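Local coordinates for protein beta-N-acetylhexosaminidase (Arthrobacter aurescens, PDB 3RCN) that probably hydrolyses terminal non-reducing N-acetyl-D-hexosamine residues from N-acetyl-beta-D-hexosaminides, as a glycoside hydrolase of family 20, at residues 476-479 with 480-484; 401-404 with 405-409. All coordinates share one frame; numbering follows the deposited sequence.

Interaction 1: residues 476-479 with 480-484; sequences SAIS and EVFWS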
loop_
_atom_site.group_PDB
_atom_site.type_symbol
_atom_site.label_atom_id
_atom_site.label_comp_id
_atom_site.label_asym_id
_atom_site.label_seq_id
_atom_site.Cartn_x
_atom_site.Cartn_y
_atom_site.Cartn_z
ATOM N N SER A 476 -10.282 16.685 -0.558
ATOM C CA SER A 476 -9.367 17.815 -0.445
ATOM C C SER A 476 -10.148 19.102 -0.201
ATOM O O SER A 476 -9.770 19.922 0.641
ATOM C CB SER A 476 -8.506 17.961 -1.701
ATOM O OG SER A 476 -7.677 16.830 -1.892
ATOM N N ALA A 477 -11.231 19.276 -0.953
ATOM C CA ALA A 477 -12.109 20.429 -0.782
ATOM C C ALA A 477 -12.798 20.406 0.597
ATOM O O ALA A 477 -12.901 21.428 1.289
ATOM C CB ALA A 477 -13.132 20.456 -1.896
ATOM N N ILE A 478 -13.253 19.221 0.990
ATOM C CA ILE A 478 -13.820 18.998 2.311
ATOM C C ILE A 478 -12.828 19.331 3.430
ATOM O O ILE A 478 -13.200 19.953 4.419
ATOM C CB ILE A 478 -14.358 17.554 2.437
ATOM C CG1 ILE A 478 -15.706 17.440 1.727
ATOM C CG2 ILE A 478 -14.531 17.159 3.877
ATOM C CD1 ILE A 478 -15.992 16.079 1.142
ATOM N N SER A 479 -11.569 18.936 3.283
ATOM C CA SER A 479 -10.588 19.226 4.330
ATOM C C SER A 479 -10.474 20.731 4.553
ATOM O O SER A 479 -10.209 21.174 5.672
ATOM C CB SER A 479 -9.209 18.625 4.015
ATOM O OG SER A 479 -8.513 19.364 3.014
ATOM N N GLU A 480 -10.679 21.510 3.488
ATOM C CA GLU A 480 -10.632 22.968 3.591
ATOM C C GLU A 480 -11.873 23.507 4.306
ATOM O O GLU A 480 -11.788 24.378 5.176
ATOM C CB GLU A 480 -10.481 23.619 2.213
ATOM C CG GLU A 480 -10.395 25.134 2.288
ATOM C CD GLU A 480 -9.523 25.760 1.204
ATOM O OE1 GLU A 480 -8.338 25.385 1.102
ATOM O OE2 GLU A 480 -10.022 26.639 0.467
ATOM N N VAL A 481 -13.030 22.979 3.928
ATOM C CA VAL A 481 -14.272 23.341 4.584
ATOM C C VAL A 481 -14.159 23.113 6.095
ATOM O O VAL A 481 -14.610 23.938 6.876
ATOM C CB VAL A 481 -15.471 22.560 3.993
ATOM C CG1 VAL A 481 -16.731 22.786 4.817
ATOM C CG2 VAL A 481 -15.692 22.936 2.522
ATOM N N PHE A 482 -13.524 22.014 6.504
ATOM C CA PHE A 482 -13.372 21.698 7.931
ATOM C C PHE A 482 -12.306 22.520 8.649
ATOM O O PHE A 482 -12.456 22.831 9.828
ATOM C CB PHE A 482 -13.038 20.218 8.145
ATOM C CG PHE A 482 -14.114 19.278 7.692
ATOM C CD1 PHE A 482 -15.273 19.757 7.112
ATOM C CD2 PHE A 482 -13.957 17.904 7.848
ATOM C CE1 PHE A 482 -16.267 18.881 6.695
ATOM C CE2 PHE A 482 -14.937 17.025 7.429
ATOM C CZ PHE A 482 -16.099 17.515 6.852
ATOM N N TRP A 483 -11.172 22.729 7.990
ATOM C CA TRP A 483 -10.078 23.515 8.557
ATOM C C TRP A 483 -10.150 25.047 8.443
ATOM O O TRP A 483 -10.016 25.762 9.441
ATOM C CB TRP A 483 -8.728 23.024 7.999
ATOM C CG TRP A 483 -7.589 23.738 8.614
ATOM C CD1 TRP A 483 -7.097 24.958 8.257
ATOM C CD2 TRP A 483 -6.826 23.311 9.743
ATOM N NE1 TRP A 483 -6.051 25.304 9.077
ATOM C CE2 TRP A 483 -5.867 24.310 10.002
ATOM C CE3 TRP A 483 -6.860 22.181 10.561
ATOM C CZ2 TRP A 483 -4.950 24.213 11.040
ATOM C CZ3 TRP A 483 -5.951 22.084 11.594
ATOM C CH2 TRP A 483 -5.006 23.095 11.825
ATOM N N SER A 484 -10.397 25.543 7.234
ATOM C CA SER A 484 -10.103 26.941 6.933
ATOM C C SER A 484 -11.176 27.911 7.403
ATOM O O SER A 484 -12.158 27.523 8.011
ATOM C CB SER A 484 -9.875 27.158 5.430
ATOM O OG SER A 484 -8.939 26.243 4.905
#
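Val481 N, Phe482 N and Trp483 N bond back to the carbonyls of Ala477, Ile478 and Ser479, so that residues 476-483 form the last turns of helix 474-483, which Ser484 leaves. The bond from Phe482 N to Ile478 O is 2.9 Å long. One step earlier, Glu480 N is shared between two weak bonds, to Ser476 O and Ala477 O. The Ser476 carbonyl also receives Ser479 OG at 2.7 Å; OG, set between the backbone N and the carbonyl carbon (chi1 75°), turns back to it. Among the side chains the main meeting is between Ile478 and Phe482, one turn apart and pointing the same way. Ile478 CG2, set anti to the backbone N, lies over one face of the Phe482 ring in a CH-pi contact, 3.7 Å from the ring centroid and displaced toward the rim at CZ. With an alanine at Phe482 the ring over Ile478 CG2 is gone, which is likely to leave a gap beside that methyl. Helix 474-483 packs against helix 491-508 through Ser476, Ala477 and Glu480, and against helix 428-432 through Ala477 and Ile478. The Glu480 carboxylate bonds to Tyr432 and forms a salt bridge with Arg497, while Phe482 and Trp483 reach Arg141 on barrel strand 140-146.

Interaction 2: residues 401-404 with 405-409; sequences CPEH and KLYLD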
loop_
_atom_site.group_PDB
_atom_site.type_symbol
_atom_site.label_atom_id
_atom_site.label_comp_id
_atom_site.label_asym_id
_atom_site.label_seq_id
_atom_site.Cartn_x
_atom_site.Cartn_y
_atom_site.Cartn_z
ATOM N N CYS A 401 -22.729 14.845 9.128
ATOM C CA CYS A 401 -22.376 14.124 7.928
ATOM C C CYS A 401 -23.628 13.875 7.110
ATOM O O CYS A 401 -24.107 12.745 7.026
ATOM C CB CYS A 401 -21.674 12.809 8.268
ATOM S SG CYS A 401 -22.396 11.881 9.625
ATOM N N PRO A 402 -24.178 14.935 6.513
ATOM C CA PRO A 402 -25.425 14.805 5.747
ATOM C C PRO A 402 -25.255 13.832 4.585
ATOM O O PRO A 402 -24.275 13.927 3.858
ATOM C CB PRO A 402 -25.666 16.220 5.215
ATOM C CG PRO A 402 -24.833 17.115 6.072
ATOM C CD PRO A 402 -23.655 16.309 6.514
ATOM N N GLU A 403 -26.202 12.914 4.422
ATOM C CA GLU A 403 -26.172 11.939 3.343
ATOM C C GLU A 403 -26.214 12.583 1.960
ATOM O O GLU A 403 -25.739 12.008 0.996
ATOM C CB GLU A 403 -27.337 10.954 3.479
ATOM C CG GLU A 403 -27.406 9.905 2.360
ATOM C CD GLU A 403 -28.732 9.138 2.332
ATOM O OE1 GLU A 403 -29.690 9.535 3.039
ATOM O OE2 GLU A 403 -28.816 8.136 1.590
ATOM N N HIS A 404 -26.814 13.759 1.847
ATOM C CA HIS A 404 -26.942 14.383 0.534
ATOM C C HIS A 404 -25.823 15.378 0.234
ATOM O O HIS A 404 -25.855 16.078 -0.781
ATOM C CB HIS A 404 -28.326 14.999 0.332
ATOM C CG HIS A 404 -28.703 15.998 1.375
ATOM N ND1 HIS A 404 -28.975 15.646 2.680
ATOM C CD2 HIS A 404 -28.870 17.340 1.304
ATOM C CE1 HIS A 404 -29.286 16.728 3.370
ATOM N NE2 HIS A 404 -29.230 17.771 2.559
ATOM N N LYS A 405 -24.852 15.453 1.139
ATOM C CA LYS A 405 -23.714 16.362 0.998
ATOM C C LYS A 405 -22.375 15.631 1.051
ATOM O O LYS A 405 -21.574 15.705 0.138
ATOM C CB LYS A 405 -23.748 17.431 2.096
ATOM C CG LYS A 405 -24.956 18.353 2.059
ATOM C CD LYS A 405 -25.075 19.047 0.712
ATOM C CE LYS A 405 -26.129 20.133 0.758
ATOM N NZ LYS A 405 -27.410 19.620 1.306
ATOM N N LEU A 406 -22.130 14.997 2.191
ATOM C CA LEU A 406 -20.851 14.414 2.572
ATOM C C LEU A 406 -20.604 12.918 2.320
ATOM O O LEU A 406 -19.679 12.352 2.914
ATOM C CB LEU A 406 -20.489 14.814 4.000
ATOM C CG LEU A 406 -20.341 16.328 4.160
ATOM C CD1 LEU A 406 -19.727 16.674 5.499
ATOM C CD2 LEU A 406 -19.501 16.892 3.035
ATOM N N TYR A 407 -21.491 12.240 1.594
ATOM C CA TYR A 407 -21.270 10.812 1.309
ATOM C C TYR A 407 -20.476 10.619 0.017
ATOM O O TYR A 407 -20.947 10.942 -1.080
ATOM C CB TYR A 407 -22.591 10.026 1.260
ATOM C CG TYR A 407 -23.148 9.670 2.631
ATOM C CD1 TYR A 407 -22.746 10.359 3.767
ATOM C CD2 TYR A 407 -24.049 8.625 2.792
ATOM C CE1 TYR A 407 -23.235 10.032 5.013
ATOM C CE2 TYR A 407 -24.549 8.289 4.048
ATOM C CZ TYR A 407 -24.137 9.001 5.152
ATOM O OH TYR A 407 -24.619 8.688 6.405
ATOM N N LEU A 408 -19.266 10.081 0.155
ATOM C CA LEU A 408 -18.311 10.056 -0.946
ATOM C C LEU A 408 -18.403 8.811 -1.826
ATOM O O LEU A 408 -17.735 8.721 -2.850
ATOM C CB LEU A 408 -16.882 10.231 -0.421
ATOM C CG LEU A 408 -16.604 11.522 0.351
ATOM C CD1 LEU A 408 -15.156 11.574 0.854
ATOM C CD2 LEU A 408 -16.924 12.728 -0.517
ATOM N N ASP A 409 -19.215 7.845 -1.426
ATOM C CA ASP A 409 -19.534 6.731 -2.307
ATOM C C ASP A 409 -20.476 7.206 -3.424
ATOM O O ASP A 409 -20.676 6.507 -4.413
ATOM C CB ASP A 409 -20.121 5.540 -1.529
ATOM C CG ASP A 409 -21.338 5.920 -0.670
ATOM O OD1 ASP A 409 -22.340 5.167 -0.703
ATOM O OD2 ASP A 409 -21.295 6.948 0.056
HETATM O O HOH W 1 -23.617 12.915 -0.558
#
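Pro402 O accepts two backbone N-H groups, and their directions differ sharply. Leu406 N approaches at 2.9 Å almost straight out from the carbonyl, an i to i+4 backbone bond, whereas Lys405 N, at 3.2 Å, stands well above the carbonyl plane. Together the two bonds curl residues 402-406 into a single tight turn. A water extends the closure, giving a hydrogen to Glu403 O at 2.8 Å and accepting one from Tyr407 N.

Tyr407 folds back over the start of this turn. Its CG lies anti to the carbonyl carbon (chi1 -80°), which brings one ring face over Glu403; Glu403 CA sits above the ring centre, 3.7 Å from the centroid, in a CH-pi contact. Further along the same residue, Glu403 CG lies 3.6 Å from Tyr407 CD2, and its extended chain carries the carboxylate past the ring to a salt bridge with Arg533. Trp457 also meets the tyrosine ring, with the two planes steeply inclined. Pro402 and Leu406 run alongside one another, Pro402 CD being 4.1 Å from Leu406 CG, while Pro402 CB touches Lys405 CB at 3.9 Å. His404 and Lys405 likewise point the same way, and the imidazole stacks with Tyr535.

This turn lies just beyond strand 397-400, in a loop of the alpha/beta barrel of the family 20 catalytic domain. The Glu403 side chain comes within about 7 Å of that of Glu316, the predicted proton donor, consistent with a place near the active site in a barrel whose strand-to-helix loops surround the catalytic centre.

From the N terminus, interaction 2 comes first, turning the chain back on itself just after strand 397-400. Only after it has closed, and after strand 449-456, does interaction 1 follow within helix 474-483, so the two local contacts are in series and neither encloses the other. Their centres lie about 14 Å apart, yet their side chains meet: Ile478 CD1 touches Leu408 CD2 at 3.9 Å, and Phe482 CZ lies 4.0 Å from Leu406 CD1. Through this apolar seam, the loop near the predicted active site is joined to a buried helix of the same catalytic domain.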